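Histidine kinase (Methanosarcina mazei, PDB 3LI9) is probably a membrane-bound sensor kinase that phosphorylates a protein histidine from ATP, this chain being its extracellular double-PDC (dCache) sensing domain. Local coordinates at residues A[60-65]-A[75-80]; A[42-47]-A[165-170]; A[13-18]-A[248-253]. One frame throughout, in Å; residues are numbered along the deposited sequence.

All three contacts pack a helix on an antiparallel sheet of the extracellular Cache domain. Interactions 1 and 2 sit side by side, centres 7 Å apart: strands 74-79 and 162-172 are neighbours in one sheet, and backbone bonds such as that from G168 N to Y76 O join them directly. Interaction 3 lies on the other side of the chain's centre, about 40 Å from interaction 2 between centres, on the four-stranded sheet. Along the chain the contacts are nested, interaction 1 within interaction 2 and both within interaction 3. Helix 13-48 serves interactions 2 and 3, so one long helix spans the two sheet modules of the double-PDC sensor.

Interaction 1 (A[60-65]-A[75-80]); sequences SIIKRI and VYLGYE
I62 sits opposite V75, their CA atoms 5.7 Å apart, where helix 60-65 lies against strand 75-79. The two segments run nearly antiparallel, at 150° between their directions, and their axes come within 7.8 Å. Both I62 and V75 leave the backbone facing the other segment, and the two side chains lie alongside each other, pointing opposite ways.

The tightest apolar touch is between I62 CB and V75 CG1, at 3.6 Å. V75 has CG1 anti to its own backbone N (chi1 180°), which carries that methyl over to I62, while CG2 lies by I62 O and also touches I65 CG2 at 4.0 Å. I62 holds CG1 wedged between its backbone N and carbonyl carbon (chi1 56°); its CG2 touches both V75 CG1 and L77 CG, the latter at 3.9 Å from I62 CG2, and its CD1 rests 3.7 Å from V75 O. Replacing V75 with an alanine would probably open a gap beside I62 CB and leave I65 CG2 without its methyl partner on the strand. Y76, the residue between V75 and L77, turns to the other side of the sheet, where its hydroxyl is hydrogen-bonded to D154.

The side chains that meet are apolar, and they pack helix 55-67 on the sheet of the PDC fold; a short connection joins this helix to strand 74-79, which follows it. Strand 74-79 pairs on one side with strand 105-108 and on the other with strand 162-172. I62 also reaches P105 and C107 of the former, while helix 13-48 flanks the cluster, bringing I39 to I65, L43 to V75 and M47 to L77.

Interaction 2 (A[42-47]-A[165-170]); sequences TLACTM and GIAGVD
L43 meets A167 because a chi1 of 179° swings its CG away from the backbone N and extends the branch point from the helix over the strand residue. L43 CG lies 3.7 Å from A167 CB, and its chi2 of 59° places CD2 against the same methyl, at 3.9 Å from A167 CB. The next helical residue, A44, has no torsion to adjust: its CB meets A167 CB at 4.0 Å, and its backbone N is 3.7 Å from that methyl. A167 CB is therefore received between a leucine side chain and the helix backbone, and the small residues let the main chains approach closely, with 5.2 Å from A44 CA to A167 CA.

This is the packing of the long N-terminal helix of a PDC sensor domain against its antiparallel sheet. Strand 162-172 lies between strands 74-79 and 148-159, and the helix touches the last of these as well, through A44 on S155 and I157. Within the helix, T42 O accepts from two donors that approach from opposite faces of its carbonyl plane, T46 N and the hydroxyl T46 OG1, the latter at 2.9 Å from T42 O and tilted 34° from that plane.

Interaction 3 (A[13-18]-A[248-253]); sequences LAYEKS and TVIMFY
S18 sets its CB over one face of the F252 ring, making the most intimate touch between helix 13-18 and strand 248-253. The carbon stands 3.6 Å from the ring centroid and 18° off the ring normal, a CH-pi contact in which S18 CB lies nearest F252 CZ and CE2. The opposite face of the ring is backed by a residue of its own strand, I250, whose CG2 stands 3.6 Å above the plane of the F252 ring. The serine methylene and the isoleucine methyl thus lie on opposite faces of the phenyl group, each offset toward the rim.

Y15, one helical turn before S18, reaches the strand with its ring although it does not start out aimed there. A chi1 of -82° swings CG beside the backbone N and sends the ring out to the strand, where the tyrosine side chain runs at about a right angle to those of F252 and I250. Y15 CD2 comes 3.9 Å from F252 CE1, and farther along the ring Y15 CE2 is 3.9 Å from I250 CD1. That terminal methyl also lies by the hydroxyl end of the tyrosine. The hydroxyl itself is hydrogen-bonded to E239 on the adjoining strand 236-241, where H237 meets both aromatic rings.

The helix runs at 41° to the strand, with axes 10.2 Å apart, a spacing bridged largely by the side chains of Y15, I250 and F252. Helix 13-48 begins here, against the four-stranded sheet, and the C-terminal helix 269-272 adds M272 to the same cluster. Between the two segments the chemistry is apolar and aromatic, so cohesion depends on shape and ring contacts, while the tyrosine's polar end ties the helix to a second strand.

Interaction 1 (A[60-65]-A[75-80])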
loop_
_atom_site.group_PDB
_atom_site.type_symbol
_atom_site.label_atom_id
_atom_site.label_comp_id
_atom_site.label_asym_id
_atom_site.label_seq_id
_atom_site.Cartn_x
_atom_site.Cartn_y
_atom_site.Cartn_z
ATOM N N SER A 60 22.344 -2.736 -9.115
ATOM C CA SER A 60 22.793 -3.668 -8.087
ATOM C C SER A 60 22.216 -3.282 -6.713
ATOM O O SER A 60 21.916 -4.176 -5.858
ATOM C CB SER A 60 24.296 -3.635 -7.989
ATOM O OG SER A 60 24.755 -4.365 -9.117
ATOM N N ILE A 61 22.157 -1.986 -6.451
ATOM C CA ILE A 61 21.641 -1.473 -5.161
ATOM C C ILE A 61 20.158 -1.875 -5.004
ATOM O O ILE A 61 19.747 -2.431 -3.944
ATOM C CB ILE A 61 21.815 0.055 -5.070
ATOM C CG1 ILE A 61 23.336 0.381 -4.825
ATOM C CG2 ILE A 61 20.868 0.646 -3.935
ATOM C CD1 ILE A 61 23.735 1.884 -5.120
ATOM N N ILE A 62 19.331 -1.641 -6.030
ATOM C CA ILE A 62 17.890 -1.946 -5.827
ATOM C C ILE A 62 17.696 -3.454 -5.774
ATOM O O ILE A 62 16.774 -3.908 -5.076
ATOM C CB ILE A 62 16.955 -1.339 -6.887
ATOM C CG1 ILE A 62 17.336 -1.760 -8.322
ATOM C CG2 ILE A 62 17.072 0.187 -6.780
ATOM C CD1 ILE A 62 16.313 -1.210 -9.480
ATOM N N LYS A 63 18.543 -4.228 -6.461
ATOM C CA LYS A 63 18.457 -5.706 -6.380
ATOM C C LYS A 63 18.803 -6.201 -4.995
ATOM O O LYS A 63 18.117 -7.108 -4.467
ATOM C CB LYS A 63 19.393 -6.347 -7.401
ATOM C CG LYS A 63 19.240 -7.879 -7.474
ATOM C CD LYS A 63 20.051 -8.525 -8.614
ATOM C CE LYS A 63 19.596 -7.994 -9.943
ATOM N NZ LYS A 63 20.575 -8.413 -10.998
ATOM N N ARG A 64 19.816 -5.573 -4.389
ATOM C CA ARG A 64 20.198 -5.949 -3.005
ATOM C C ARG A 64 19.051 -5.624 -2.033
ATOM O O ARG A 64 18.722 -6.415 -1.143
ATOM C CB ARG A 64 21.540 -5.299 -2.611
ATOM C CG ARG A 64 21.991 -5.651 -1.196
ATOM C CD ARG A 64 22.302 -7.179 -1.192
ATOM N NE ARG A 64 22.993 -7.575 0.094
ATOM C CZ ARG A 64 24.329 -7.476 0.249
ATOM N NH1 ARG A 64 25.080 -7.035 -0.707
ATOM N NH2 ARG A 64 24.888 -7.911 1.381
ATOM N N ILE A 65 18.451 -4.428 -2.185
ATOM C CA ILE A 65 17.387 -4.048 -1.253
ATOM C C ILE A 65 16.221 -5.047 -1.440
ATOM O O ILE A 65 15.574 -5.443 -0.476
ATOM C CB ILE A 65 16.936 -2.599 -1.589
ATOM C CG1 ILE A 65 18.038 -1.618 -1.164
ATOM C CG2 ILE A 65 15.588 -2.252 -0.825
ATOM C CD1 ILE A 65 17.753 -0.176 -1.585
ATOM N N VAL A 75 11.487 -3.448 -6.340
ATOM C CA VAL A 75 12.147 -2.204 -5.919
ATOM C C VAL A 75 12.568 -1.529 -7.234
ATOM O O VAL A 75 13.032 -2.172 -8.187
ATOM C CB VAL A 75 13.446 -2.466 -5.084
ATOM C CG1 VAL A 75 14.161 -1.106 -4.633
ATOM C CG2 VAL A 75 13.129 -3.294 -3.843
ATOM N N TYR A 76 12.352 -0.206 -7.272
ATOM C CA TYR A 76 12.545 0.454 -8.559
ATOM C C TYR A 76 12.973 1.900 -8.436
ATOM O O TYR A 76 12.760 2.556 -7.406
ATOM C CB TYR A 76 11.314 0.302 -9.437
ATOM C CG TYR A 76 10.002 0.742 -8.783
ATOM C CD1 TYR A 76 9.600 2.052 -8.860
ATOM C CD2 TYR A 76 9.257 -0.159 -7.984
ATOM C CE1 TYR A 76 8.391 2.496 -8.244
ATOM C CE2 TYR A 76 8.097 0.254 -7.371
ATOM C CZ TYR A 76 7.669 1.563 -7.507
ATOM O OH TYR A 76 6.495 1.904 -6.891
ATOM N N LEU A 77 13.508 2.428 -9.564
ATOM C CA LEU A 77 13.822 3.841 -9.659
ATOM C C LEU A 77 13.220 4.270 -11.027
ATOM O O LEU A 77 13.179 3.449 -11.996
ATOM C CB LEU A 77 15.351 4.002 -9.772
ATOM C CG LEU A 77 16.088 3.584 -8.487
ATOM C CD1 LEU A 77 17.615 3.544 -8.804
ATOM C CD2 LEU A 77 15.812 4.562 -7.350
ATOM N N GLY A 78 12.695 5.499 -11.101
ATOM C CA GLY A 78 12.226 5.969 -12.417
ATOM C C GLY A 78 12.643 7.452 -12.488
ATOM O O GLY A 78 12.344 8.200 -11.607
ATOM N N TYR A 79 13.393 7.835 -13.531
ATOM C CA TYR A 79 13.902 9.212 -13.662
ATOM C C TYR A 79 13.279 9.966 -14.859
ATOM O O TYR A 79 12.842 9.374 -15.839
ATOM C CB TYR A 79 15.376 9.171 -13.879
ATOM C CG TYR A 79 16.155 8.905 -12.595
ATOM C CD1 TYR A 79 16.281 7.611 -12.080
ATOM C CD2 TYR A 79 16.772 9.978 -11.898
ATOM C CE1 TYR A 79 17.030 7.404 -10.884
ATOM C CE2 TYR A 79 17.513 9.753 -10.710
ATOM C CZ TYR A 79 17.603 8.472 -10.236
ATOM O OH TYR A 79 18.415 8.242 -9.103
ATOM N N GLU A 80 13.201 11.273 -14.678
ATOM C CA GLU A 80 12.896 12.193 -15.786
ATOM C C GLU A 80 13.958 12.073 -16.851
ATOM O O GLU A 80 15.065 11.602 -16.684
ATOM C CB GLU A 80 12.900 13.637 -15.224
ATOM C CG GLU A 80 11.830 13.951 -14.242
ATOM C CD GLU A 80 10.457 14.060 -14.914
ATOM O OE1 GLU A 80 10.161 15.126 -15.485
ATOM O OE2 GLU A 80 9.677 13.106 -14.854
#

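Interaction 2 (A[42-47]-A[165-170])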
loop_
_atom_site.group_PDB
_atom_site.type_symbol
_atom_site.label_atom_id
_atom_site.label_comp_id
_atom_site.label_asym_id
_atom_site.label_seq_id
_atom_site.Cartn_x
_atom_site.Cartn_y
_atom_site.Cartn_z
ATOM N N THR A 42 14.490 6.192 2.051
ATOM C CA THR A 42 15.932 6.201 2.263
ATOM C C THR A 42 16.655 5.992 0.907
ATOM O O THR A 42 17.651 6.661 0.626
ATOM C CB THR A 42 16.316 5.123 3.220
ATOM O OG1 THR A 42 15.723 5.481 4.469
ATOM C CG2 THR A 42 17.866 5.182 3.472
ATOM N N LEU A 43 16.078 5.130 0.074
ATOM C CA LEU A 43 16.622 4.970 -1.325
ATOM C C LEU A 43 16.524 6.282 -2.098
ATOM O O LEU A 43 17.496 6.673 -2.810
ATOM C CB LEU A 43 15.867 3.860 -2.057
ATOM C CG LEU A 43 16.297 3.587 -3.516
ATOM C CD1 LEU A 43 17.758 3.219 -3.562
ATOM C CD2 LEU A 43 15.391 2.336 -4.022
ATOM N N ALA A 44 15.418 7.016 -1.947
ATOM C CA ALA A 44 15.282 8.324 -2.629
ATOM C C ALA A 44 16.329 9.337 -2.142
ATOM O O ALA A 44 16.981 9.995 -3.018
ATOM C CB ALA A 44 13.832 8.900 -2.490
ATOM N N CYS A 45 16.608 9.350 -0.826
ATOM C CA CYS A 45 17.666 10.306 -0.237
ATOM C C CYS A 45 19.009 9.972 -0.867
ATOM O O CYS A 45 19.784 10.860 -1.233
ATOM C CB CYS A 45 17.802 10.117 1.275
ATOM S SG CYS A 45 16.462 10.739 2.186
ATOM N N THR A 46 19.317 8.679 -0.896
ATOM C CA THR A 46 20.590 8.223 -1.393
ATOM C C THR A 46 20.712 8.610 -2.864
ATOM O O THR A 46 21.751 9.144 -3.268
ATOM C CB THR A 46 20.693 6.740 -1.245
ATOM O OG1 THR A 46 20.522 6.458 0.168
ATOM C CG2 THR A 46 22.026 6.234 -1.735
HETATM N N MSE A 47 19.731 8.224 -3.684
HETATM C CA MSE A 47 19.811 8.557 -5.101
HETATM C C MSE A 47 19.881 10.036 -5.366
HETATM O O MSE A 47 20.518 10.436 -6.389
HETATM C CB MSE A 47 18.660 7.982 -5.853
HETATM C CG MSE A 47 18.634 6.458 -5.952
HETATM SE SE MSE A 47 20.289 5.920 -7.095
HETATM C CE MSE A 47 20.927 5.389 -5.649
ATOM N N GLY A 165 12.855 12.282 -10.275
ATOM C CA GLY A 165 12.371 10.887 -10.445
ATOM C C GLY A 165 11.847 10.414 -9.111
ATOM O O GLY A 165 11.542 11.190 -8.199
ATOM N N ILE A 166 11.639 9.109 -9.033
ATOM C CA ILE A 166 11.041 8.485 -7.858
ATOM C C ILE A 166 11.892 7.229 -7.495
ATOM O O ILE A 166 12.599 6.596 -8.350
ATOM C CB ILE A 166 9.581 7.991 -8.038
ATOM C CG1 ILE A 166 9.552 6.924 -9.147
ATOM C CG2 ILE A 166 8.581 9.200 -8.330
ATOM C CD1 ILE A 166 8.242 6.215 -9.294
ATOM N N ALA A 167 11.789 6.830 -6.227
ATOM C CA ALA A 167 12.281 5.511 -5.807
ATOM C C ALA A 167 11.033 4.877 -5.196
ATOM O O ALA A 167 10.292 5.538 -4.474
ATOM C CB ALA A 167 13.395 5.601 -4.723
ATOM N N GLY A 168 10.868 3.594 -5.459
ATOM C CA GLY A 168 9.667 2.938 -4.971
ATOM C C GLY A 168 9.853 1.507 -4.599
ATOM O O GLY A 168 10.795 0.897 -4.999
ATOM N N VAL A 169 8.940 0.986 -3.768
ATOM C CA VAL A 169 8.860 -0.444 -3.517
ATOM C C VAL A 169 7.427 -0.962 -3.647
ATOM O O VAL A 169 6.442 -0.217 -3.352
ATOM C CB VAL A 169 9.382 -0.810 -2.101
ATOM C CG1 VAL A 169 10.819 -0.235 -1.906
ATOM C CG2 VAL A 169 8.469 -0.176 -1.029
ATOM N N ASP A 170 7.328 -2.211 -4.158
ATOM C CA ASP A 170 6.022 -2.918 -4.283
ATOM C C ASP A 170 5.909 -3.923 -3.183
ATOM O O ASP A 170 6.825 -4.702 -2.964
ATOM C CB ASP A 170 5.933 -3.637 -5.632
ATOM C CG ASP A 170 5.740 -2.695 -6.814
ATOM O OD1 ASP A 170 5.372 -1.527 -6.625
ATOM O OD2 ASP A 170 5.897 -3.156 -7.957
#

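Interaction 3 (A[13-18]-A[248-253])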
loop_
_atom_site.group_PDB
_atom_site.type_symbol
_atom_site.label_atom_id
_atom_site.label_comp_id
_atom_site.label_asym_id
_atom_site.label_seq_id
_atom_site.Cartn_x
_atom_site.Cartn_y
_atom_site.Cartn_z
ATOM N N LEU A 13 -17.707 -0.699 28.843
ATOM C CA LEU A 13 -16.334 -1.129 29.040
ATOM C C LEU A 13 -16.114 -2.084 27.933
ATOM O O LEU A 13 -14.983 -2.354 27.482
ATOM C CB LEU A 13 -16.143 -1.856 30.376
ATOM C CG LEU A 13 -15.807 -0.854 31.488
ATOM C CD1 LEU A 13 -15.577 -1.589 32.810
ATOM C CD2 LEU A 13 -14.613 0.098 31.140
ATOM N N ALA A 14 -17.250 -2.561 27.471
ATOM C CA ALA A 14 -17.297 -3.490 26.407
ATOM C C ALA A 14 -16.900 -2.772 25.077
ATOM O O ALA A 14 -16.026 -3.254 24.308
ATOM C CB ALA A 14 -18.677 -4.034 26.348
ATOM N N TYR A 15 -17.532 -1.624 24.840
ATOM C CA TYR A 15 -17.227 -0.817 23.675
ATOM C C TYR A 15 -15.730 -0.408 23.751
ATOM O O TYR A 15 -14.994 -0.481 22.761
ATOM C CB TYR A 15 -18.076 0.442 23.615
ATOM C CG TYR A 15 -19.476 0.269 23.029
ATOM C CD1 TYR A 15 -20.537 -0.161 23.838
ATOM C CD2 TYR A 15 -19.746 0.588 21.696
ATOM C CE1 TYR A 15 -21.817 -0.311 23.311
ATOM C CE2 TYR A 15 -21.014 0.485 21.164
ATOM C CZ TYR A 15 -22.051 0.012 21.975
ATOM O OH TYR A 15 -23.334 -0.158 21.492
ATOM N N GLU A 16 -15.307 0.033 24.937
ATOM C CA GLU A 16 -13.984 0.631 25.080
ATOM C C GLU A 16 -12.890 -0.397 24.863
ATOM O O GLU A 16 -11.848 -0.094 24.274
ATOM C CB GLU A 16 -13.855 1.286 26.459
ATOM C CG GLU A 16 -14.370 2.712 26.441
ATOM C CD GLU A 16 -14.526 3.312 27.837
ATOM O OE1 GLU A 16 -14.314 2.564 28.829
ATOM O OE2 GLU A 16 -14.844 4.527 27.913
ATOM N N LYS A 17 -13.113 -1.621 25.297
ATOM C CA LYS A 17 -12.119 -2.604 25.049
ATOM C C LYS A 17 -12.002 -2.861 23.554
ATOM O O LYS A 17 -10.906 -3.223 23.076
ATOM C CB LYS A 17 -12.441 -3.900 25.774
ATOM C CG LYS A 17 -11.726 -5.135 25.239
ATOM C CD LYS A 17 -12.433 -6.366 25.818
ATOM C CE LYS A 17 -12.232 -7.603 24.988
ATOM N NZ LYS A 17 -10.967 -8.348 25.348
ATOM N N SER A 18 -13.142 -2.789 22.841
ATOM C CA SER A 18 -13.138 -3.172 21.422
ATOM C C SER A 18 -12.443 -2.053 20.628
ATOM O O SER A 18 -11.722 -2.365 19.642
ATOM C CB SER A 18 -14.582 -3.482 20.868
ATOM O OG SER A 18 -15.009 -4.688 21.438
ATOM N N THR A 248 -27.927 -6.762 15.896
ATOM C CA THR A 248 -27.157 -5.545 15.661
ATOM C C THR A 248 -25.698 -6.030 15.719
ATOM O O THR A 248 -25.352 -6.935 16.508
ATOM C CB THR A 248 -27.494 -4.417 16.697
ATOM O OG1 THR A 248 -28.879 -4.015 16.543
ATOM C CG2 THR A 248 -26.648 -3.143 16.479
ATOM N N VAL A 249 -24.902 -5.545 14.767
ATOM C CA VAL A 249 -23.435 -5.792 14.826
ATOM C C VAL A 249 -22.888 -4.398 14.897
ATOM O O VAL A 249 -23.473 -3.447 14.375
ATOM C CB VAL A 249 -22.769 -6.537 13.563
ATOM C CG1 VAL A 249 -23.153 -8.051 13.522
ATOM C CG2 VAL A 249 -23.124 -5.863 12.282
ATOM N N ILE A 250 -21.753 -4.259 15.565
ATOM C CA ILE A 250 -21.113 -2.975 15.619
ATOM C C ILE A 250 -19.822 -3.132 14.825
ATOM O O ILE A 250 -19.146 -4.135 15.025
ATOM C CB ILE A 250 -20.727 -2.663 17.058
ATOM C CG1 ILE A 250 -22.002 -2.656 17.936
ATOM C CG2 ILE A 250 -20.151 -1.237 17.152
ATOM C CD1 ILE A 250 -21.668 -2.905 19.338
HETATM N N MSE A 251 -19.529 -2.167 13.970
HETATM C CA MSE A 251 -18.257 -2.206 13.216
HETATM C C MSE A 251 -17.418 -1.098 13.871
HETATM O O MSE A 251 -17.779 0.110 13.762
HETATM C CB MSE A 251 -18.613 -2.001 11.757
HETATM C CG MSE A 251 -17.656 -1.289 10.918
HETATM SE SE MSE A 251 -18.273 -1.321 9.053
HETATM C CE MSE A 251 -19.102 -2.955 9.103
ATOM N N PHE A 252 -16.273 -1.499 14.446
ATOM C CA PHE A 252 -15.314 -0.577 15.011
ATOM C C PHE A 252 -14.187 -0.378 13.994
ATOM O O PHE A 252 -13.671 -1.388 13.457
ATOM C CB PHE A 252 -14.697 -1.103 16.248
ATOM C CG PHE A 252 -15.672 -1.354 17.376
ATOM C CD1 PHE A 252 -15.847 -0.372 18.348
ATOM C CD2 PHE A 252 -16.308 -2.585 17.469
ATOM C CE1 PHE A 252 -16.760 -0.646 19.444
ATOM C CE2 PHE A 252 -17.170 -2.877 18.544
ATOM C CZ PHE A 252 -17.402 -1.897 19.492
ATOM N N TYR A 253 -13.913 0.863 13.635
ATOM C CA TYR A 253 -12.865 1.055 12.607
ATOM C C TYR A 253 -11.842 2.038 13.179
ATOM O O TYR A 253 -12.201 3.061 13.805
ATOM C CB TYR A 253 -13.399 1.535 11.283
ATOM C CG TYR A 253 -14.399 2.695 11.391
ATOM C CD1 TYR A 253 -13.979 4.012 11.313
ATOM C CD2 TYR A 253 -15.754 2.417 11.679
ATOM C CE1 TYR A 253 -14.923 5.069 11.432
ATOM C CE2 TYR A 253 -16.680 3.461 11.832
ATOM C CZ TYR A 253 -16.289 4.735 11.705
ATOM O OH TYR A 253 -17.275 5.726 11.893
#